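Local coordinates for protein triacylglycerol lipase (PDB 3O0D) that probably hydrolyses the ester bonds of triacylglycerols, as a glycosylated extracellular lipase of the alpha/beta-hydrolase fold from yeast, at residues Y82-G87 with A157-S162; G164-L169 with G188-G193; R220-I225 with Q242-E247; D230-V235 with G287-Y292. One frame throughout, in Å; residues are numbered along the deposited sequence. Where two conformers were deposited one is given.

The four contacts illustrate how an alpha/beta-hydrolase assembles a probable catalytic site from distant parts of the chain. Contact 1 joins two central parallel strands and ends at S162, on a turn that fits a nucleophile elbow. Contact 4 supplies H289 and D230, and H289 NE2 lies 2.7 Å from S162 OG, consistent with a Ser-His-Asp triad. Contact 2 sets the helix that follows S162 against the loop 188-193, its centre about 10 Å from that of contact 1. It shares a potassium ion and one water with contact 3, whose H243 NE2 sits 2.7 Å from P233 O of contact 4.

Contact 1: residues Y82-G87 with A157-S162; sequences YLVIRG and AVTGHS
L83 and V158 stand side by side on one face of a pair of parallel strands, and backbone bonds between the strands, from L83 to A157 and T159 rather than to V158 itself, set the register. L83 N donates to A157 O at 2.9 Å, L83 O accepts from T159 N at 3.0 Å, and I85 N in turn reaches T159 O. Each is supplemented by a CA-H...O contact, as where V158 CA comes to 3.3 Å from L83 O. On the face of L83 and V158, V158 CG1 touches both L83 CD2 and I85 CD1, each at 4.1 Å. On the other face V84 CG2 meets T159 CG2 at 3.8 Å, while A157 CB abuts the edge of the Y82 ring near CD1. T159 has OG1 anti to its backbone N (chi1 -170°), which leaves its methyl to face V84 while the hydroxyl bonds to V185 O on the next strand.

Toward the C-terminal end the pairing opens. I85 O approaches the CA of G160 closely, there being no side chain to hinder it, but H161 N is 3.7 Å from I85 O. A water bridges the gap, donating to I85 O at 2.8 Å and accepting from H161 N. In the next shell, helix 163-177 packs on L83, I85 and V158, and helix 12-27 on Y82, A157 and T159. S162 follows with a positive phi (65°), as expected of the strained turn in a nucleophile elbow. The chemistry thus changes along the pair: direct amide bonds fix the strand within the sheet, whereas a water satisfies backbone groups just before the probable nucleophile, whose OG bonds to H289.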
loop_
_atom_site.group_PDB
_atom_site.type_symbol
_atom_site.label_atom_id
_atom_site.label_comp_id
_atom_site.label_asym_id
_atom_site.label_seq_id
_atom_site.Cartn_x
_atom_site.Cartn_y
_atom_site.Cartn_z
ATOM N N TYR A 82 8.510 -7.594 7.855
ATOM C CA TYR A 82 7.840 -6.387 7.282
ATOM C C TYR A 82 8.692 -5.779 6.161
ATOM O O TYR A 82 9.854 -5.611 6.400
ATOM C CB TYR A 82 7.780 -5.328 8.345
ATOM C CG TYR A 82 6.946 -5.658 9.553
ATOM C CD1 TYR A 82 5.776 -6.369 9.418
ATOM C CD2 TYR A 82 7.327 -5.172 10.766
ATOM C CE1 TYR A 82 4.991 -6.665 10.591
ATOM C CE2 TYR A 82 6.559 -5.487 11.980
ATOM C CZ TYR A 82 5.397 -6.198 11.791
ATOM O OH TYR A 82 4.616 -6.530 12.879
ATOM N N LEU A 83 8.083 -5.555 5.005
ATOM C CA LEU A 83 8.727 -4.715 3.994
ATOM C C LEU A 83 7.816 -3.434 3.898
ATOM O O LEU A 83 6.650 -3.546 3.646
ATOM C CB LEU A 83 8.693 -5.440 2.660
ATOM C CG LEU A 83 9.238 -4.531 1.506
ATOM C CD1 LEU A 83 10.644 -4.032 1.802
ATOM C CD2 LEU A 83 9.223 -5.401 0.233
ATOM N N VAL A 84 8.463 -2.268 4.116
ATOM C CA VAL A 84 7.675 -1.034 4.173
ATOM C C VAL A 84 8.328 -0.111 3.148
ATOM O O VAL A 84 9.554 -0.001 3.107
ATOM C CB VAL A 84 7.846 -0.409 5.516
ATOM C CG1 VAL A 84 7.215 1.050 5.565
ATOM C CG2 VAL A 84 7.117 -1.306 6.628
ATOM N N ILE A 85 7.447 0.476 2.335
ATOM C CA ILE A 85 7.975 1.276 1.189
ATOM C C ILE A 85 7.273 2.643 1.180
ATOM O O ILE A 85 6.116 2.785 1.570
ATOM C CB ILE A 85 7.637 0.626 -0.085
ATOM C CG1 ILE A 85 7.954 -0.935 -0.069
ATOM C CG2 ILE A 85 8.574 1.255 -1.220
ATOM C CD1 ILE A 85 7.227 -1.724 -1.215
ATOM N N ARG A 86 8.000 3.658 0.690
ATOM C CA ARG A 86 7.428 4.982 0.534
ATOM C C ARG A 86 8.038 5.504 -0.776
ATOM O O ARG A 86 8.969 4.935 -1.286
ATOM C CB ARG A 86 7.852 5.908 1.727
ATOM C CG ARG A 86 9.365 5.846 2.087
ATOM C CD ARG A 86 10.066 7.043 2.655
ATOM N NE ARG A 86 9.798 8.322 2.056
ATOM C CZ ARG A 86 10.442 9.427 2.419
ATOM N NH1 ARG A 86 11.391 9.376 3.356
ATOM N NH2 ARG A 86 10.136 10.574 1.850
ATOM N N GLY A 87 7.469 6.548 -1.313
ATOM C CA GLY A 87 8.190 7.352 -2.377
ATOM C C GLY A 87 9.312 8.132 -1.791
ATOM O O GLY A 87 9.205 8.749 -0.715
ATOM N N ALA A 157 4.668 -9.432 5.380
ATOM C CA ALA A 157 3.665 -8.364 5.267
ATOM C C ALA A 157 4.305 -7.161 4.553
ATOM O O ALA A 157 5.409 -6.738 4.986
ATOM C CB ALA A 157 3.206 -7.882 6.682
ATOM N N VAL A 158 3.617 -6.689 3.503
ATOM C CA VAL A 158 4.154 -5.555 2.703
ATOM C C VAL A 158 3.186 -4.406 2.910
ATOM O O VAL A 158 1.989 -4.601 2.729
ATOM C CB VAL A 158 4.249 -5.886 1.251
ATOM C CG1 VAL A 158 5.139 -4.810 0.555
ATOM C CG2 VAL A 158 4.964 -7.252 1.166
ATOM N N THR A 159 3.726 -3.254 3.278
ATOM C CA THR A 159 2.838 -2.070 3.473
ATOM C C THR A 159 3.500 -0.797 2.970
ATOM O O THR A 159 4.687 -0.707 2.836
ATOM C CB THR A 159 2.330 -1.970 4.962
ATOM O OG1 THR A 159 1.296 -0.953 5.055
ATOM C CG2 THR A 159 3.421 -1.602 5.849
ATOM N N GLY A 160 2.667 0.169 2.650
ATOM C CA GLY A 160 3.274 1.492 2.282
ATOM C C GLY A 160 2.132 2.468 2.108
ATOM O O GLY A 160 0.991 2.116 1.777
ATOM N N HIS A 161 2.555 3.755 2.204
ATOM C CA HIS A 161 1.609 4.892 2.017
ATOM C C HIS A 161 1.969 5.641 0.735
ATOM O O HIS A 161 3.114 5.628 0.357
ATOM C CB HIS A 161 1.779 5.769 3.229
ATOM C CG HIS A 161 1.177 7.163 3.082
ATOM N ND1 HIS A 161 -0.184 7.452 3.127
ATOM C CD2 HIS A 161 1.832 8.331 2.821
ATOM C CE1 HIS A 161 -0.343 8.767 2.949
ATOM N NE2 HIS A 161 0.866 9.304 2.778
ATOM N N SER A 162 0.926 6.061 0.027
ATOM C CA SER A 162 1.109 6.912 -1.213
ATOM C C SER A 162 1.834 6.089 -2.271
ATOM O O SER A 162 1.396 5.041 -2.611
ATOM C CB SER A 162 1.932 8.136 -0.796
ATOM O OG SER A 162 1.629 9.172 -1.825
HETATM O O HOH W 1 5.007 4.171 3.761
HETATM O O HOH W 2 5.345 8.013 -0.220
#

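Contact 2: residues G164-L169 with G188-G193; sequences GGAAAL and GQPIVG. With K (potassium ion), chain N.
Q189 presses its CG against the backbone of helix 164-169, 3.6 Å from A166 N and nearly as close to the carbonyl carbon of G165. This is the tightly packed part of the contact. G165 offers no side chain on the surface turned to the loop, and the two chains come together until the CA atoms of G165 and Q189 are 4.9 Å apart. With its CG anti to the backbone N (chi1 -179°), Q189 runs along the helix surface and then bends, crossing the L169 side chain at about a right angle. Next to it, the methyl of A166 fits between two loop residues, with P190 CG at 4.0 Å and V192 CG2 at 3.9 Å. F129 of helix 127-150 packs on both A166 and P190, so a second helix adds to this apolar cluster.

Farther along, the fit is looser and the surroundings become polar. L169 CD2 touches V192 CG2 at 4.1 Å, but it also comes to 3.8 Å from the potassium ion. The ion lies beside the end of the Q189 side chain and takes a water at 3.1 Å, with H243 ND1 as a further neighbour; that water accepts from G193 N at 2.9 Å. Helix and loop both belong to the connections of the central sheet: helix 163-177 leads out of the probable nucleophile elbow, and the loop follows strand 183-187. Between them the adhesion is essentially van der Waals, so the fit depends on the small residues G165 and A166, while the potassium ion and its water lie at the polar end.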
loop_
_atom_site.group_PDB
_atom_site.type_symbol
_atom_site.label_atom_id
_atom_site.label_comp_id
_atom_site.label_asym_id
_atom_site.label_seq_id
_atom_site.Cartn_x
_atom_site.Cartn_y
_atom_site.Cartn_z
ATOM N N GLY A 164 4.509 4.550 -2.026
ATOM C CA GLY A 164 4.824 3.309 -1.250
ATOM C C GLY A 164 3.708 2.286 -1.316
ATOM O O GLY A 164 3.969 1.081 -1.338
ATOM N N GLY A 165 2.435 2.706 -1.346
ATOM C CA GLY A 165 1.343 1.789 -1.378
ATOM C C GLY A 165 1.266 1.138 -2.770
ATOM O O GLY A 165 0.904 0.002 -2.944
ATOM N N ALA A 166 1.488 1.940 -3.820
ATOM C CA ALA A 166 1.540 1.328 -5.153
ATOM C C ALA A 166 2.663 0.325 -5.249
ATOM O O ALA A 166 2.398 -0.772 -5.829
ATOM C CB ALA A 166 1.729 2.521 -6.227
ATOM N N ALA A 167 3.866 0.655 -4.795
ATOM C CA ALA A 167 5.041 -0.245 -4.821
ATOM C C ALA A 167 4.652 -1.505 -3.969
ATOM O O ALA A 167 4.951 -2.650 -4.379
ATOM C CB ALA A 167 6.277 0.404 -4.237
ATOM N N ALA A 168 3.965 -1.319 -2.864
ATOM C CA ALA A 168 3.612 -2.472 -2.019
ATOM C C ALA A 168 2.638 -3.469 -2.655
ATOM O O ALA A 168 2.785 -4.648 -2.552
ATOM C CB ALA A 168 3.090 -1.994 -0.628
ATOM N N LEU A 169 1.648 -2.943 -3.301
ATOM C CA LEU A 169 0.679 -3.734 -4.066
ATOM C C LEU A 169 1.407 -4.603 -5.127
ATOM O O LEU A 169 1.251 -5.852 -5.155
ATOM C CB LEU A 169 -0.425 -2.894 -4.653
ATOM C CG LEU A 169 -1.339 -3.664 -5.568
ATOM C CD1 LEU A 169 -2.010 -4.815 -4.726
ATOM C CD2 LEU A 169 -2.438 -2.879 -6.337
ATOM N N GLY A 188 -3.708 5.096 1.125
ATOM C CA GLY A 188 -3.656 6.287 0.286
ATOM C C GLY A 188 -3.062 5.853 -1.109
ATOM O O GLY A 188 -2.273 6.619 -1.694
ATOM N N GLN A 189 -3.351 4.623 -1.522
ATOM C CA GLN A 189 -2.721 4.096 -2.761
ATOM C C GLN A 189 -3.393 4.532 -4.031
ATOM O O GLN A 189 -4.590 4.389 -4.204
ATOM C CB GLN A 189 -2.797 2.571 -2.666
ATOM C CG GLN A 189 -2.137 1.798 -3.931
ATOM C CD GLN A 189 -2.990 0.605 -4.225
ATOM O OE1 GLN A 189 -3.226 -0.197 -3.301
ATOM N NE2 GLN A 189 -3.548 0.521 -5.438
ATOM N N PRO A 190 -2.617 5.059 -5.011
ATOM C CA PRO A 190 -3.214 5.498 -6.273
ATOM C C PRO A 190 -3.632 4.278 -7.133
ATOM O O PRO A 190 -3.224 3.108 -6.780
ATOM C CB PRO A 190 -2.048 6.309 -6.928
ATOM C CG PRO A 190 -0.753 5.667 -6.395
ATOM C CD PRO A 190 -1.172 5.228 -4.908
ATOM N N ILE A 191 -4.470 4.474 -8.166
ATOM C CA ILE A 191 -4.865 3.380 -9.042
ATOM C C ILE A 191 -3.641 2.904 -9.865
ATOM O O ILE A 191 -2.964 3.730 -10.480
ATOM C CB ILE A 191 -5.953 3.867 -9.990
ATOM C CG1 ILE A 191 -7.121 4.453 -9.230
ATOM C CG2 ILE A 191 -6.515 2.645 -10.824
ATOM C CD1 ILE A 191 -8.056 5.300 -10.114
ATOM N N VAL A 192 -3.348 1.618 -9.840
ATOM C CA VAL A 192 -2.113 1.101 -10.374
ATOM C C VAL A 192 -2.195 0.732 -11.895
ATOM O O VAL A 192 -1.199 0.939 -12.665
ATOM C CB VAL A 192 -1.648 -0.085 -9.456
ATOM C CG1 VAL A 192 -0.535 -0.830 -10.085
ATOM C CG2 VAL A 192 -1.130 0.553 -8.050
ATOM N N GLY A 193 -3.295 0.155 -12.292
ATOM C CA GLY A 193 -3.405 -0.414 -13.673
ATOM C C GLY A 193 -4.774 -0.388 -14.280
ATOM O O GLY A 193 -5.696 0.271 -13.815
HETATM K K K N . -5.395 -0.877 -7.582
HETATM O O HOH W 3 -5.355 -1.089 -10.679
#

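Contact 3: residues R220-I225 with Q242-E247; sequences RKLYRI and QHCSGE. With K (potassium ion), chain N.
The guanidinium of R224 lies flat on the H243 imidazole, their planes only 4° apart and their centres separated by 3.8 Å. NH1 sits over the middle of the ring, and the opposite face of the guanidinium is backed by the E247 backbone. At its edge C244 O accepts from NH2 at 2.8 Å, somewhat tilted from the plane, with a weak second bond from NE. The bend at chi3 (-66°) carries the group over H243 and to C244 O. A water in the guanidinium plane links NH2, weakly, to E247 OE1, while E247 OE2 bonds to T226 OG1 and S274 N.

The H243 ring is fixed at its rim as well: ND1 is 3.1 Å from the potassium ion, in the ring plane, and NE2 bonds to P233 O. In the fold, this is where the chain re-enters the central sheet. R224 N donates to G246 O at 2.9 Å, and R224 pairs with E247 as parallel neighbours at the start of strand 247-250.

R220, in the loop just before the strand, extends its side chain and grips L222 O side-on, NE at 3.0 Å and NH2 slightly longer. Its NH2 also binds a water that donates to E247 O, while NH1 is held by V213 O and K215 O. L222 CD2 packs on C244 SG at 4.1 Å.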
loop_
_atom_site.group_PDB
_atom_site.type_symbol
_atom_site.label_atom_id
_atom_site.label_comp_id
_atom_site.label_asym_id
_atom_site.label_seq_id
_atom_site.Cartn_x
_atom_site.Cartn_y
_atom_site.Cartn_z
ATOM N N ARG A 220 -7.641 -13.412 4.723
ATOM C CA ARG A 220 -7.688 -12.382 3.656
ATOM C C ARG A 220 -6.356 -11.710 3.572
ATOM O O ARG A 220 -5.730 -11.463 4.602
ATOM C CB ARG A 220 -8.721 -11.345 4.113
ATOM C CG ARG A 220 -8.673 -10.143 3.116
ATOM C CD ARG A 220 -9.995 -9.427 3.234
ATOM N NE ARG A 220 -9.794 -8.102 2.537
ATOM C CZ ARG A 220 -10.766 -7.213 2.415
ATOM N NH1 ARG A 220 -12.044 -7.455 2.832
ATOM N NH2 ARG A 220 -10.479 -6.016 1.845
ATOM N N LYS A 221 -5.866 -11.351 2.359
ATOM C CA LYS A 221 -4.515 -10.929 2.363
ATOM C C LYS A 221 -4.337 -9.580 1.662
ATOM O O LYS A 221 -3.178 -9.236 1.409
ATOM C CB LYS A 221 -3.645 -11.962 1.572
ATOM C CG LYS A 221 -3.572 -13.353 2.332
ATOM C CD LYS A 221 -2.784 -13.209 3.605
ATOM C CE LYS A 221 -3.253 -14.265 4.703
ATOM N NZ LYS A 221 -2.843 -15.590 4.353
ATOM N N LEU A 222 -5.448 -8.930 1.317
ATOM C CA LEU A 222 -5.310 -7.610 0.601
ATOM C C LEU A 222 -6.246 -6.615 1.204
ATOM O O LEU A 222 -7.478 -6.822 1.193
ATOM C CB LEU A 222 -5.539 -7.763 -0.899
ATOM C CG LEU A 222 -5.445 -6.459 -1.728
ATOM C CD1 LEU A 222 -4.144 -5.758 -1.562
ATOM C CD2 LEU A 222 -5.586 -6.922 -3.189
ATOM N N TYR A 223 -5.683 -5.499 1.629
ATOM C CA TYR A 223 -6.562 -4.364 2.058
ATOM C C TYR A 223 -5.980 -3.061 1.487
ATOM O O TYR A 223 -4.781 -2.789 1.679
ATOM C CB TYR A 223 -6.516 -4.229 3.595
ATOM C CG TYR A 223 -6.961 -5.501 4.357
ATOM C CD1 TYR A 223 -8.322 -5.658 4.657
ATOM C CD2 TYR A 223 -6.051 -6.515 4.600
ATOM C CE1 TYR A 223 -8.784 -6.848 5.316
ATOM C CE2 TYR A 223 -6.513 -7.678 5.252
ATOM C CZ TYR A 223 -7.851 -7.778 5.602
ATOM O OH TYR A 223 -8.269 -8.905 6.309
ATOM N N ARG A 224 -6.858 -2.238 0.937
ATOM C CA ARG A 224 -6.489 -0.863 0.383
ATOM C C ARG A 224 -7.225 0.177 1.262
ATOM O O ARG A 224 -8.429 0.413 1.068
ATOM C CB ARG A 224 -7.015 -0.665 -1.027
ATOM C CG ARG A 224 -6.211 -1.568 -2.066
ATOM C CD ARG A 224 -6.535 -0.949 -3.537
ATOM N NE ARG A 224 -7.957 -1.094 -3.932
ATOM C CZ ARG A 224 -8.917 -0.126 -3.842
ATOM N NH1 ARG A 224 -8.613 1.096 -3.359
ATOM N NH2 ARG A 224 -10.189 -0.362 -4.192
ATOM N N ILE A 225 -6.475 0.731 2.200
ATOM C CA ILE A 225 -7.063 1.728 3.115
ATOM C C ILE A 225 -7.095 3.092 2.411
ATOM O O ILE A 225 -6.074 3.494 1.874
ATOM C CB ILE A 225 -6.259 1.825 4.429
ATOM C CG1 ILE A 225 -6.120 0.430 5.126
ATOM C CG2 ILE A 225 -7.021 2.785 5.399
ATOM C CD1 ILE A 225 -5.172 0.390 6.427
ATOM N N GLN A 242 -8.429 1.406 -13.316
ATOM C CA GLN A 242 -9.436 1.125 -12.315
ATOM C C GLN A 242 -8.744 0.331 -11.167
ATOM O O GLN A 242 -7.805 -0.389 -11.374
ATOM C CB GLN A 242 -10.626 0.352 -12.865
ATOM C CG GLN A 242 -10.340 -1.027 -13.320
ATOM C CD GLN A 242 -11.619 -1.780 -13.799
ATOM O OE1 GLN A 242 -12.330 -1.319 -14.692
ATOM N NE2 GLN A 242 -11.890 -2.933 -13.207
ATOM N N HIS A 243 -9.284 0.471 -9.957
ATOM C CA HIS A 243 -8.749 -0.247 -8.854
ATOM C C HIS A 243 -9.187 -1.725 -8.843
ATOM O O HIS A 243 -10.248 -2.099 -9.381
ATOM C CB HIS A 243 -9.318 0.353 -7.549
ATOM C CG HIS A 243 -8.506 1.516 -6.954
ATOM N ND1 HIS A 243 -7.182 1.457 -6.619
ATOM C CD2 HIS A 243 -8.933 2.758 -6.597
ATOM C CE1 HIS A 243 -6.815 2.609 -6.045
ATOM N NE2 HIS A 243 -7.866 3.420 -6.032
ATOM N N CYS A 244 -8.361 -2.515 -8.188
ATOM C CA CYS A 244 -8.812 -3.809 -7.695
ATOM C C CYS A 244 -9.755 -3.617 -6.508
ATOM O O CYS A 244 -9.930 -2.483 -5.980
ATOM C CB CYS A 244 -7.575 -4.625 -7.293
ATOM S SG CYS A 244 -6.681 -4.019 -5.815
ATOM N N SER A 245 -10.401 -4.701 -6.122
ATOM C CA SER A 245 -11.293 -4.649 -4.915
ATOM C C SER A 245 -10.455 -4.580 -3.631
ATOM O O SER A 245 -9.262 -4.840 -3.606
ATOM C CB SER A 245 -12.154 -5.896 -4.824
ATOM O OG SER A 245 -12.937 -5.913 -6.018
ATOM N N GLY A 246 -11.176 -4.347 -2.525
ATOM C CA GLY A 246 -10.484 -4.460 -1.265
ATOM C C GLY A 246 -10.389 -3.158 -0.419
ATOM O O GLY A 246 -9.618 -3.103 0.521
ATOM N N GLU A 247 -11.204 -2.173 -0.789
ATOM C CA GLU A 247 -11.143 -0.849 -0.137
ATOM C C GLU A 247 -11.646 -0.901 1.345
ATOM O O GLU A 247 -12.684 -1.548 1.608
ATOM C CB GLU A 247 -12.033 0.126 -0.912
ATOM C CG GLU A 247 -11.991 1.579 -0.292
ATOM C CD GLU A 247 -12.668 2.614 -1.150
ATOM O OE1 GLU A 247 -13.486 2.246 -2.072
ATOM O OE2 GLU A 247 -12.428 3.844 -0.925
HETATM K K K N . -5.395 -0.877 -7.582
HETATM O O HOH W 4 -12.705 -4.275 1.538
HETATM O O HOH W 5 -13.348 0.599 -4.229
HETATM O O HOH W 3 -5.355 -1.089 -10.679
#

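Contact 4: residues D230-V235 with G287-Y292; sequences DIVPQV and GNHLQY
D230 OD2 is gripped by two donors from the other segment, Y292 OH at 2.6 Å and H289 ND1 at 2.8 Å. The phenol is received on the anti lone pair of OD2, directed away from OD1, whereas the imidazole arrives on the syn side, somewhat out of the carboxylate plane. The bond from H289 is almost straight (177°), and OD2 lies exactly in the plane of the ring. The two flat groups are nevertheless turned 58° against each other, so the carboxylate meets the ring edge with a twist. With CG anti to the backbone N (chi1 -178°), D230 carries its carboxylate across to H289 and Y292, although its CB does not itself point at them.

The other carboxylate oxygen is used within its own loop. V232 N donates to D230 OD1 at 3.0 Å, closing an Asx turn, and comes to it from well above the carboxylate plane. The same turn brings V232 over the imidazole: its CG2 stands 3.6 Å from the ring centroid in a CH-pi contact, close to the ring normal. I95 of helix 91-100 also touches both V232 and H289. P233 CG meets Y292 OH tip to tip at 4.0 Å.

The rotation of H289 is therefore fixed by a carboxylate at its edge and a methyl on its face, with NE2 directed to S162 OG. Y292 OH, bonded to the same oxygen as H289, is placed to hold the carboxylate as a second-shell group. An acid on a loop after a sheet strand, bonded to a histidine on a late loop or helix end that faces the elbow serine, is the arrangement of the Ser-His-Asp triad in alpha/beta-hydrolase lipases, which this site probably represents.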
loop_
_atom_site.group_PDB
_atom_site.type_symbol
_atom_site.label_atom_id
_atom_site.label_comp_id
_atom_site.label_asym_id
_atom_site.label_seq_id
_atom_site.Cartn_x
_atom_site.Cartn_y
_atom_site.Cartn_z
ATOM N N ASP A 230 -9.195 12.196 0.530
ATOM C CA ASP A 230 -7.924 12.030 -0.109
ATOM C C ASP A 230 -8.100 11.673 -1.628
ATOM O O ASP A 230 -8.717 10.670 -1.977
ATOM C CB ASP A 230 -7.212 10.842 0.584
ATOM C CG ASP A 230 -5.809 10.555 0.038
ATOM O OD1 ASP A 230 -5.271 11.329 -0.810
ATOM O OD2 ASP A 230 -5.149 9.565 0.529
ATOM N N ILE A 231 -7.575 12.533 -2.528
ATOM C CA ILE A 231 -7.746 12.214 -3.968
ATOM C C ILE A 231 -6.752 11.266 -4.479
ATOM O O ILE A 231 -6.917 10.775 -5.615
ATOM C CB ILE A 231 -7.579 13.520 -4.891
ATOM C CG1 ILE A 231 -6.209 14.097 -4.686
ATOM C CG2 ILE A 231 -8.664 14.560 -4.495
ATOM C CD1 ILE A 231 -5.843 15.295 -5.742
ATOM N N VAL A 232 -5.742 10.946 -3.726
ATOM C CA VAL A 232 -4.679 10.035 -4.294
ATOM C C VAL A 232 -5.286 8.705 -4.753
ATOM O O VAL A 232 -4.956 8.185 -5.823
ATOM C CB VAL A 232 -3.472 9.945 -3.398
ATOM C CG1 VAL A 232 -2.322 8.998 -3.988
ATOM C CG2 VAL A 232 -2.889 11.417 -3.235
ATOM N N PRO A 233 -6.128 8.076 -3.907
ATOM C CA PRO A 233 -6.806 6.868 -4.362
ATOM C C PRO A 233 -7.817 6.991 -5.523
ATOM O O PRO A 233 -8.436 6.015 -5.971
ATOM C CB PRO A 233 -7.511 6.375 -3.054
ATOM C CG PRO A 233 -6.595 6.875 -1.974
ATOM C CD PRO A 233 -6.342 8.317 -2.463
ATOM N N GLN A 234 -8.054 8.239 -5.987
ATOM C CA GLN A 234 -8.861 8.501 -7.129
ATOM C C GLN A 234 -8.070 8.774 -8.417
ATOM O O GLN A 234 -8.743 8.878 -9.463
ATOM C CB GLN A 234 -9.780 9.723 -6.887
ATOM C CG GLN A 234 -10.549 9.620 -5.481
ATOM C CD GLN A 234 -11.681 10.654 -5.398
ATOM O OE1 GLN A 234 -11.529 11.641 -4.702
ATOM N NE2 GLN A 234 -12.732 10.462 -6.205
ATOM N N VAL A 235 -6.769 8.871 -8.349
ATOM C CA VAL A 235 -5.927 9.086 -9.566
ATOM C C VAL A 235 -4.941 7.931 -9.780
ATOM O O VAL A 235 -4.725 7.116 -8.908
ATOM C CB VAL A 235 -5.166 10.424 -9.429
ATOM C CG1 VAL A 235 -6.128 11.531 -9.220
ATOM C CG2 VAL A 235 -4.182 10.378 -8.317
ATOM N N GLY A 287 -2.948 17.538 3.045
ATOM C CA GLY A 287 -3.312 17.260 4.411
ATOM C C GLY A 287 -4.218 16.041 4.499
ATOM O O GLY A 287 -4.060 15.208 5.454
ATOM N N ASN A 288 -5.182 15.894 3.580
ATOM C CA ASN A 288 -6.163 14.811 3.662
ATOM C C ASN A 288 -5.481 13.496 3.321
ATOM O O ASN A 288 -5.878 12.447 3.790
ATOM C CB ASN A 288 -7.283 14.973 2.645
ATOM C CG ASN A 288 -8.191 16.196 2.966
ATOM O OD1 ASN A 288 -8.224 16.643 4.097
ATOM N ND2 ASN A 288 -8.945 16.668 1.990
ATOM N N HIS A 289 -4.438 13.586 2.522
ATOM C CA HIS A 289 -3.646 12.382 2.202
ATOM C C HIS A 289 -2.764 11.908 3.333
ATOM O O HIS A 289 -2.332 10.728 3.336
ATOM C CB HIS A 289 -2.753 12.742 0.992
ATOM C CG HIS A 289 -1.913 11.595 0.442
ATOM N ND1 HIS A 289 -2.458 10.367 0.099
ATOM C CD2 HIS A 289 -0.609 11.563 0.046
ATOM C CE1 HIS A 289 -1.525 9.636 -0.517
ATOM N NE2 HIS A 289 -0.387 10.328 -0.518
ATOM N N LEU A 290 -2.557 12.716 4.386
ATOM C CA LEU A 290 -1.723 12.288 5.568
ATOM C C LEU A 290 -2.539 11.556 6.654
ATOM O O LEU A 290 -1.927 10.965 7.512
ATOM C CB LEU A 290 -1.023 13.461 6.264
ATOM C CG LEU A 290 -0.237 14.346 5.276
ATOM C CD1 LEU A 290 0.621 15.342 6.112
ATOM C CD2 LEU A 290 0.603 13.454 4.306
ATOM N N GLN A 291 -3.850 11.725 6.673
ATOM C CA GLN A 291 -4.706 11.340 7.787
ATOM C C GLN A 291 -5.221 9.906 7.742
ATOM O O GLN A 291 -6.301 9.690 7.352
ATOM C CB GLN A 291 -5.884 12.340 7.960
ATOM C CG GLN A 291 -5.421 13.744 8.204
ATOM C CD GLN A 291 -6.514 14.785 8.039
ATOM O OE1 GLN A 291 -7.175 14.828 7.067
ATOM N NE2 GLN A 291 -6.611 15.663 8.996
ATOM N N TYR A 292 -4.360 8.981 8.162
ATOM C CA TYR A 292 -4.599 7.552 8.108
ATOM C C TYR A 292 -4.339 6.910 9.493
ATOM O O TYR A 292 -3.378 6.296 9.666
ATOM C CB TYR A 292 -3.719 6.888 7.027
ATOM C CG TYR A 292 -4.280 7.061 5.631
ATOM C CD1 TYR A 292 -3.946 8.153 4.847
ATOM C CD2 TYR A 292 -5.157 6.178 5.122
ATOM C CE1 TYR A 292 -4.471 8.333 3.622
ATOM C CE2 TYR A 292 -5.691 6.336 3.899
ATOM C CZ TYR A 292 -5.383 7.432 3.124
ATOM O OH TYR A 292 -5.999 7.553 1.904
#